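Side-chain contacts in Bse634I restriction endonuclease (Geobacillus stearothermophilus, PDB 1KNV), which is a type II restriction endonuclease that probably cuts double-stranded DNA at a specific sequence with the help of divalent metal ions: residues B[209-212]-B[213-217]; B[248-251]-B[252-255]. One frame throughout, in Å; residues are numbered along the deposited sequence.

Interaction 1: B[209-212]-B[213-217]; sequences LVHE and GNILK
His211 meets Ile215, and Glu212 meets Leu216, each one turn along helix 203-227. This helix is the crossover of a beta-alpha-beta unit between strands 191-198 and 235-240 in the PDDEXK nuclease fold. Ile215 lies over one face of the His211 ring. Its CG1 is 3.7 Å from the centroid of that ring, 26° off the normal, a CH-pi contact shifted toward the rim. CG1 of Ile215 comes nearest to NE2 of His211, at 3.4 Å. The ring can lean along the helix because CG of His211 stands anti to the backbone N (chi1 -177°). Cut back to alanine, His211 would probably leave CG1 and CD1 of Ile215 without the ring beside them, and open a gap beside Val210 of the second subunit, which packs on this histidine. Glu212 runs alongside Leu216, both side chains pointing the same way, and its CG is 3.7 Å from CD1 of Leu216. OE2 and OE1 of Glu212 are hydrogen-bonded to Tyr236 OH and Ser143 OG. Its side chain comes within about 5 Å of that of Asp146, seen to bind calcium in a structure of this protein, though no ion is bound to this chain. On the flank facing the second subunit, Asn214 lies beside Val210. Its OD1 accepts a bond from the backbone N of Thr257 of the same chain. Its ND2 gives a weak, bent bond to Val210 O, 3.1 Å long with an N-H...O angle of 132°.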
loop_
_atom_site.group_PDB
_atom_site.type_symbol
_atom_site.label_atom_id
_atom_site.label_comp_id
_atom_site.label_asym_id
_atom_site.label_seq_id
_atom_site.Cartn_x
_atom_site.Cartn_y
_atom_site.Cartn_z
ATOM N N LEU B 209 -15.388 -8.679 -19.980
ATOM C CA LEU B 209 -14.450 -7.592 -20.207
ATOM C C LEU B 209 -14.061 -7.012 -18.867
ATOM O O LEU B 209 -12.886 -6.827 -18.582
ATOM C CB LEU B 209 -15.080 -6.494 -21.057
ATOM C CG LEU B 209 -15.303 -6.875 -22.514
ATOM C CD1 LEU B 209 -15.979 -5.739 -23.249
ATOM C CD2 LEU B 209 -13.966 -7.204 -23.146
ATOM N N VAL B 210 -15.061 -6.740 -18.036
ATOM C CA VAL B 210 -14.822 -6.159 -16.720
ATOM C C VAL B 210 -13.902 -7.007 -15.845
ATOM O O VAL B 210 -12.955 -6.500 -15.256
ATOM C CB VAL B 210 -16.163 -5.911 -15.970
ATOM C CG1 VAL B 210 -15.894 -5.512 -14.550
ATOM C CG2 VAL B 210 -16.962 -4.810 -16.665
ATOM N N HIS B 211 -14.166 -8.303 -15.766
ATOM C CA HIS B 211 -13.347 -9.159 -14.922
ATOM C C HIS B 211 -11.940 -9.318 -15.460
ATOM O O HIS B 211 -10.974 -9.290 -14.705
ATOM C CB HIS B 211 -13.979 -10.537 -14.766
ATOM C CG HIS B 211 -13.215 -11.432 -13.843
ATOM N ND1 HIS B 211 -12.963 -11.098 -12.530
ATOM C CD2 HIS B 211 -12.597 -12.619 -14.057
ATOM C CE1 HIS B 211 -12.218 -12.039 -11.977
ATOM N NE2 HIS B 211 -11.983 -12.973 -12.882
ATOM N N GLU B 212 -11.830 -9.491 -16.769
ATOM C CA GLU B 212 -10.531 -9.656 -17.399
ATOM C C GLU B 212 -9.677 -8.407 -17.183
ATOM O O GLU B 212 -8.480 -8.504 -16.920
ATOM C CB GLU B 212 -10.703 -9.968 -18.890
ATOM C CG GLU B 212 -9.397 -9.992 -19.657
ATOM C CD GLU B 212 -9.465 -10.811 -20.933
ATOM O OE1 GLU B 212 -9.285 -12.046 -20.855
ATOM O OE2 GLU B 212 -9.701 -10.229 -22.012
ATOM N N GLY B 213 -10.295 -7.235 -17.273
ATOM C CA GLY B 213 -9.553 -6.007 -17.048
ATOM C C GLY B 213 -9.029 -5.946 -15.623
ATOM O O GLY B 213 -7.909 -5.505 -15.385
ATOM N N ASN B 214 -9.834 -6.385 -14.662
ATOM C CA ASN B 214 -9.409 -6.381 -13.262
ATOM C C ASN B 214 -8.279 -7.355 -13.014
ATOM O O ASN B 214 -7.333 -7.036 -12.298
ATOM C CB ASN B 214 -10.577 -6.728 -12.346
ATOM C CG ASN B 214 -11.355 -5.511 -11.942
ATOM O OD1 ASN B 214 -10.836 -4.647 -11.231
ATOM N ND2 ASN B 214 -12.605 -5.420 -12.396
ATOM N N ILE B 215 -8.389 -8.542 -13.613
ATOM C CA ILE B 215 -7.385 -9.603 -13.471
ATOM C C ILE B 215 -6.027 -9.201 -14.044
ATOM O O ILE B 215 -4.993 -9.333 -13.373
ATOM C CB ILE B 215 -7.847 -10.916 -14.163
ATOM C CG1 ILE B 215 -8.938 -11.580 -13.332
ATOM C CG2 ILE B 215 -6.679 -11.886 -14.305
ATOM C CD1 ILE B 215 -8.424 -12.099 -11.995
ATOM N N LEU B 216 -6.032 -8.707 -15.279
ATOM C CA LEU B 216 -4.795 -8.311 -15.926
ATOM C C LEU B 216 -4.177 -7.035 -15.347
ATOM O O LEU B 216 -2.969 -6.976 -15.114
ATOM C CB LEU B 216 -5.029 -8.158 -17.431
ATOM C CG LEU B 216 -5.411 -9.462 -18.138
ATOM C CD1 LEU B 216 -5.767 -9.173 -19.579
ATOM C CD2 LEU B 216 -4.252 -10.459 -18.050
ATOM N N LYS B 217 -4.990 -6.011 -15.119
ATOM C CA LYS B 217 -4.461 -4.773 -14.564
ATOM C C LYS B 217 -3.889 -4.955 -13.156
ATOM O O LYS B 217 -2.867 -4.359 -12.816
ATOM C CB LYS B 217 -5.531 -3.681 -14.544
ATOM C CG LYS B 217 -5.788 -3.048 -15.890
ATOM C CD LYS B 217 -6.640 -1.802 -15.715
ATOM C CE LYS B 217 -6.676 -1.006 -16.984
ATOM N NZ LYS B 217 -7.230 0.346 -16.739
#

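Interaction 2: B[248-251]-B[252-255]; sequences DDDA and LQTA
Leu252 sets its branch against the oxygen end of the Asp248 carbonyl, with CG of Leu252 3.2 Å from Asp248 O. The same oxygen takes the backbone N of Leu252 in a 2.9 Å hydrogen bond, the last regular i to i+4 bond of helix 246-251. CG of Leu252 stands beside its own backbone N (chi1 -70°), which brings the branch up to this oxygen. Leu201, Val210 and Ile274 also pack against Leu252. The N of Leu252 makes a second, weak bond to Asp249 O. Beyond this point the bonds step back by three residues and all are weak: Gln253 N reaches Asp250 O at 3.1 Å, and Thr254 N reaches Ala251 O at 3.4 Å. Gln253 lays its aliphatic part against the carbonyl oxygens of Asp249 and Asp250, with CB 3.1 Å from Asp250 O. Its amide crosses the Asp249 carboxylate with the two planes 82° apart, and NE2 of Gln253 stays 3.8 Å from OD2 of Asp249. Asp250 OD2 has long, weak ion pairs with Lys246 and with Arg139 of the second subunit. Asp248 is held by a salt bridge to Arg206 on helix 203-227. Methyl CG2 of Thr254 rests 3.5 Å from Ala251 O. The shift from i+4 to i+3 bonding, with Leu252 the first residue to leave helical angles, is characteristic of a helix C terminus that tightens into a 3-10-like turn before the chain leaves as a loop.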
loop_
_atom_site.group_PDB
_atom_site.type_symbol
_atom_site.label_atom_id
_atom_site.label_comp_id
_atom_site.label_asym_id
_atom_site.label_seq_id
_atom_site.Cartn_x
_atom_site.Cartn_y
_atom_site.Cartn_z
ATOM N N ASP B 248 -24.312 0.400 -21.685
ATOM C CA ASP B 248 -23.126 -0.438 -21.601
ATOM C C ASP B 248 -21.885 0.406 -21.375
ATOM O O ASP B 248 -21.006 0.030 -20.612
ATOM C CB ASP B 248 -22.959 -1.272 -22.866
ATOM C CG ASP B 248 -24.003 -2.357 -22.982
ATOM O OD1 ASP B 248 -24.362 -2.947 -21.936
ATOM O OD2 ASP B 248 -24.453 -2.629 -24.118
ATOM N N ASP B 249 -21.808 1.548 -22.036
ATOM C CA ASP B 249 -20.658 2.402 -21.850
ATOM C C ASP B 249 -20.585 2.842 -20.389
ATOM O O ASP B 249 -19.510 2.871 -19.790
ATOM C CB ASP B 249 -20.752 3.625 -22.741
ATOM C CG ASP B 249 -19.448 4.368 -22.819
ATOM O OD1 ASP B 249 -18.569 3.946 -23.605
ATOM O OD2 ASP B 249 -19.301 5.363 -22.073
ATOM N N ASP B 250 -21.733 3.193 -19.818
ATOM C CA ASP B 250 -21.796 3.606 -18.419
ATOM C C ASP B 250 -21.245 2.499 -17.530
ATOM O O ASP B 250 -20.394 2.736 -16.672
ATOM C CB ASP B 250 -23.249 3.889 -18.008
ATOM C CG ASP B 250 -23.757 5.240 -18.496
ATOM O OD1 ASP B 250 -24.982 5.485 -18.354
ATOM O OD2 ASP B 250 -22.947 6.052 -19.008
ATOM N N ALA B 251 -21.757 1.290 -17.745
ATOM C CA ALA B 251 -21.355 0.125 -16.980
ATOM C C ALA B 251 -19.875 -0.187 -17.121
ATOM O O ALA B 251 -19.264 -0.665 -16.177
ATOM C CB ALA B 251 -22.178 -1.077 -17.404
ATOM N N LEU B 252 -19.306 0.099 -18.285
ATOM C CA LEU B 252 -17.897 -0.181 -18.535
ATOM C C LEU B 252 -17.008 0.940 -17.977
ATOM O O LEU B 252 -15.861 1.115 -18.391
ATOM C CB LEU B 252 -17.650 -0.360 -20.025
ATOM C CG LEU B 252 -18.219 -1.623 -20.663
ATOM C CD1 LEU B 252 -17.932 -1.629 -22.155
ATOM C CD2 LEU B 252 -17.585 -2.805 -19.977
ATOM N N GLN B 253 -17.544 1.689 -17.009
ATOM C CA GLN B 253 -16.812 2.777 -16.347
ATOM C C GLN B 253 -16.443 2.330 -14.937
ATOM O O GLN B 253 -15.765 3.038 -14.204
ATOM C CB GLN B 253 -17.647 4.055 -16.268
ATOM C CG GLN B 253 -17.688 4.855 -17.548
ATOM C CD GLN B 253 -18.517 6.114 -17.402
ATOM O OE1 GLN B 253 -18.667 6.676 -16.314
ATOM N NE2 GLN B 253 -19.061 6.584 -18.518
ATOM N N THR B 254 -16.883 1.129 -14.582
ATOM C CA THR B 254 -16.619 0.530 -13.280
ATOM C C THR B 254 -15.113 0.595 -12.958
ATOM O O THR B 254 -14.264 0.283 -13.798
ATOM C CB THR B 254 -17.135 -0.938 -13.267
ATOM O OG1 THR B 254 -16.867 -1.543 -12.002
ATOM C CG2 THR B 254 -16.465 -1.749 -14.343
ATOM N N ALA B 255 -14.800 1.027 -11.738
ATOM C CA ALA B 255 -13.425 1.162 -11.273
ATOM C C ALA B 255 -12.698 -0.165 -11.020
ATOM O O ALA B 255 -13.266 -1.105 -10.471
ATOM C CB ALA B 255 -13.412 1.993 -10.006
#

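In the fold
Following the chain, interaction 1 comes first, within helix 203-227 after strand 191-198. Strand 235-240 follows, then interaction 2, where helix 246-251 ends in the loop that leads to strand 273-276. Each contact is local and closes no long loop. The two stand in series, neither nesting nor crossing. They still meet in space: CG1 of Val210 packs on CG2 of Thr254 at 3.8 Å, and CG2 of Val210 on CD2 of Leu252 at 3.9 Å. The helix end and loop at 248-255 thus lie against the crossover helix. Both contacts also touch the second subunit, so this corner of the fold contributes to the interface between subunits.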